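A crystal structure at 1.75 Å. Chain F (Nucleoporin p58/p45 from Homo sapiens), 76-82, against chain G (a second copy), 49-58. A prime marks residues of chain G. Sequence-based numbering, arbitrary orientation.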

# COMPACT_ATOMS: atom_id res chain seq x y z
N GLU F 76 8.87 14.62 -1.40
CA GLU F 76 9.01 15.95 -1.99
C GLU F 76 8.56 17.03 -1.02
O GLU F 76 9.18 18.10 -0.91
CB GLU F 76 8.19 16.05 -3.28
CG GLU F 76 8.66 15.15 -4.40
CD GLU F 76 7.86 15.35 -5.67
OE1 GLU F 76 6.73 15.87 -5.59
OE2 GLU F 76 8.36 14.97 -6.75
N GLN F 77 7.47 16.75 -0.31
CA GLN F 77 6.93 17.68 0.66
C GLN F 77 7.86 17.82 1.87
O GLN F 77 8.02 18.92 2.40
CB GLN F 77 5.53 17.22 1.07
CG GLN F 77 4.54 17.34 -0.09
CD GLN F 77 3.16 16.86 0.29
OE1 GLN F 77 3.00 16.07 1.21
NE2 GLN F 77 2.15 17.34 -0.43
N TYR F 78 8.48 16.72 2.30
CA TYR F 78 9.50 16.77 3.35
C TYR F 78 10.62 17.72 2.95
O TYR F 78 11.04 18.58 3.72
CB TYR F 78 10.12 15.40 3.60
CG TYR F 78 9.42 14.49 4.58
CD1 TYR F 78 8.05 14.58 4.81
CD2 TYR F 78 10.13 13.53 5.28
CE1 TYR F 78 7.42 13.75 5.70
CE2 TYR F 78 9.51 12.69 6.17
CZ TYR F 78 8.16 12.80 6.38
OH TYR F 78 7.56 11.94 7.28
N LEU F 79 11.11 17.53 1.74
CA LEU F 79 12.22 18.34 1.22
C LEU F 79 11.82 19.80 1.10
O LEU F 79 12.61 20.70 1.41
CB LEU F 79 12.67 17.81 -0.14
CG LEU F 79 13.28 16.41 -0.13
CD1 LEU F 79 13.61 15.97 -1.55
CD2 LEU F 79 14.52 16.38 0.73
N GLY F 80 10.59 20.04 0.66
CA GLY F 80 10.07 21.39 0.56
C GLY F 80 10.04 22.06 1.92
O GLY F 80 10.42 23.23 2.06
N TYR F 81 9.58 21.32 2.93
CA TYR F 81 9.53 21.84 4.29
C TYR F 81 10.92 22.12 4.86
O TYR F 81 11.16 23.16 5.48
CB TYR F 81 8.79 20.86 5.21
CG TYR F 81 8.69 21.39 6.62
CD1 TYR F 81 7.63 22.20 7.00
CD2 TYR F 81 9.67 21.10 7.56
CE1 TYR F 81 7.54 22.70 8.29
CE2 TYR F 81 9.59 21.59 8.84
CZ TYR F 81 8.53 22.39 9.21
OH TYR F 81 8.46 22.88 10.49
N ARG F 82 11.83 21.18 4.66
CA ARG F 82 13.19 21.32 5.16
C ARG F 82 13.85 22.56 4.55
O ARG F 82 14.50 23.32 5.25
CB ARG F 82 14.01 20.07 4.82
CG ARG F 82 15.42 20.08 5.38
CD ARG F 82 16.34 19.17 4.57
NE ARG F 82 15.93 17.77 4.61
CZ ARG F 82 16.51 16.81 3.91
NH1 ARG F 82 17.52 17.10 3.10
NH2 ARG F 82 16.08 15.55 4.00
N ALA G 49 2.91 24.35 5.38
CA ALA G 49 3.66 23.31 4.70
C ALA G 49 3.63 22.01 5.50
O ALA G 49 3.60 20.92 4.93
CB ALA G 49 5.10 23.76 4.46
N MSE G 50 3.60 22.14 6.82
CA MSE G 50 3.52 20.99 7.71
C MSE G 50 2.17 20.34 7.59
O MSE G 50 2.09 19.10 7.48
CB MSE G 50 3.75 21.44 9.15
CG MSE G 50 3.58 20.27 10.11
SE MSE G 50 4.68 18.75 9.52
CE MSE G 50 6.40 19.69 9.38
N GLN G 51 1.11 21.14 7.60
CA GLN G 51 -0.25 20.61 7.46
C GLN G 51 -0.39 19.88 6.13
O GLN G 51 -1.09 18.86 6.05
CB GLN G 51 -1.30 21.72 7.56
CG GLN G 51 -2.73 21.18 7.55
CD GLN G 51 -3.06 20.37 8.78
OE1 GLN G 51 -2.77 20.78 9.90
NE2 GLN G 51 -3.66 19.19 8.57
N LYS G 52 0.26 20.39 5.09
CA LYS G 52 0.23 19.76 3.77
C LYS G 52 0.83 18.36 3.82
O LYS G 52 0.31 17.43 3.20
CB LYS G 52 1.00 20.59 2.74
CG LYS G 52 0.49 22.00 2.54
CD LYS G 52 -0.87 22.04 1.89
CE LYS G 52 -1.23 23.45 1.44
NZ LYS G 52 -0.05 24.37 1.38
N ILE G 53 1.92 18.21 4.56
CA ILE G 53 2.51 16.90 4.81
C ILE G 53 1.49 15.99 5.51
O ILE G 53 1.31 14.84 5.13
CB ILE G 53 3.80 17.02 5.64
CG1 ILE G 53 4.95 17.54 4.75
CG2 ILE G 53 4.17 15.69 6.26
CD1 ILE G 53 6.17 18.01 5.53
N TYR G 54 0.80 16.53 6.50
CA TYR G 54 -0.20 15.74 7.21
C TYR G 54 -1.34 15.27 6.31
O TYR G 54 -1.85 14.17 6.48
CB TYR G 54 -0.71 16.48 8.45
CG TYR G 54 0.14 16.11 9.64
CD1 TYR G 54 -0.19 15.02 10.43
CD2 TYR G 54 1.30 16.81 9.94
CE1 TYR G 54 0.60 14.66 11.51
CE2 TYR G 54 2.09 16.46 11.02
CZ TYR G 54 1.73 15.39 11.80
OH TYR G 54 2.53 15.03 12.86
N GLN G 55 -1.72 16.10 5.34
CA GLN G 55 -2.78 15.72 4.41
C GLN G 55 -2.36 14.54 3.54
O GLN G 55 -3.19 13.71 3.15
CB GLN G 55 -3.21 16.92 3.56
CG GLN G 55 -3.85 18.05 4.40
CD GLN G 55 -4.95 17.55 5.32
OE1 GLN G 55 -4.77 17.45 6.54
NE2 GLN G 55 -6.10 17.22 4.74
N THR G 56 -1.07 14.44 3.23
CA THR G 56 -0.55 13.29 2.51
C THR G 56 -0.59 12.04 3.39
O THR G 56 -0.95 10.97 2.91
CB THR G 56 0.87 13.55 1.97
OG1 THR G 56 0.82 14.68 1.10
CG2 THR G 56 1.38 12.34 1.19
N PHE G 57 -0.28 12.17 4.69
CA PHE G 57 -0.42 11.05 5.61
C PHE G 57 -1.87 10.57 5.68
O PHE G 57 -2.13 9.36 5.70
CB PHE G 57 0.07 11.40 7.01
CG PHE G 57 1.55 11.22 7.20
CD1 PHE G 57 2.10 9.95 7.31
CD2 PHE G 57 2.39 12.32 7.26
CE1 PHE G 57 3.45 9.78 7.49
CE2 PHE G 57 3.76 12.15 7.44
CZ PHE G 57 4.29 10.88 7.56
N VAL G 58 -2.80 11.51 5.72
CA VAL G 58 -4.23 11.20 5.71
C VAL G 58 -4.60 10.39 4.46
O VAL G 58 -5.28 9.35 4.54
CB VAL G 58 -5.08 12.50 5.80
CG1 VAL G 58 -6.54 12.24 5.46
CG2 VAL G 58 -4.97 13.13 7.20
O HOH W 1 -0.94 17.54 0.81
O HOH W 2 5.71 20.83 2.63

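Both stretches are helical throughout, each a segment of a longer helix, and they run nearly antiparallel: their N-to-C directions differ by 168°, and the axes come within 9.6 Å of each other. The register is plain. Gln77 CA lies 6.1 Å from Ile53′ CA, and one helical turn further along chain F, Tyr81 CA lies 6.1 Å from Ala49′ CA, one turn back along chain G. Four residues forward on one helix answer four residues backward on the other, as an antiparallel pair requires. The i to i+4 backbone bonds within each helix, such as Tyr81 N to Gln77 O at 2.9 Å and Phe57′ N to Ile53′ O at 3.1 Å, leave the side chains to do most of the work between them. Together the stretches bury 410 Å².

On chain F, Gln77, Tyr78 and Tyr81 supply nearly all of the contact. Gln77 and Tyr81 point their CA-to-CB bonds toward the partner; Tyr78 starts away from it, but its long ring brings the end of the side chain back into contact.

Ile53′ is the hub, for all three of these residues touch it. Its CG1 packs 3.7 Å from Gln77 CB, its CG2 lies 3.8 Å from Tyr78 CE1 at the edge of that ring, and its CD1 reaches 3.9 Å from Tyr81 CB. A branched aliphatic side chain, leaving its helix sideways, thus meets the aliphatic base of a polar residue as well as two tyrosines.

Tyr81 takes the end of the contact near Ala49′. The small Ala49′ CB sits 3.9 Å from Tyr81 CD1, near the plane of the ring, while the selenomethionine Met50′ covers one face. Its CE is 3.4 Å from the centroid of the Tyr81 ring and only 15° off the ring normal, a CH-pi contact in which a polarised methyl group rests on the electron-rich face. At the other end, Tyr78 OH comes 3.4 Å from Phe57′ CZ, edge to edge rather than stacked; the hydroxyl finds its hydrogen bond elsewhere in the structure.

One direct hydrogen bond joins the stretches. Thr56′ OG1 donates to Gln77 OE1 at 2.6 Å, a short bond made by a glutamine extended across the groove, with chi1 m and chi2 t. The same side chain therefore packs with its CB and bonds with its amide, which lets a polar residue occupy a central position without leaving its carbonyl oxygen unpaired.

Two waters complete the polar network. Water 1 donates to Lys52′ O at 2.7 Å and accepts a weak hydrogen bond from Gln77 NE2 at 3.3 Å. Water 2 donates to Gln77 O at 3.0 Å and to Ala49′ O at 3.1 Å, so a single water bridges the two backbones. The rule to read here is a division by chemistry: an apolar cluster centred on Ile53′, with one glutamine joining it to a small polar site.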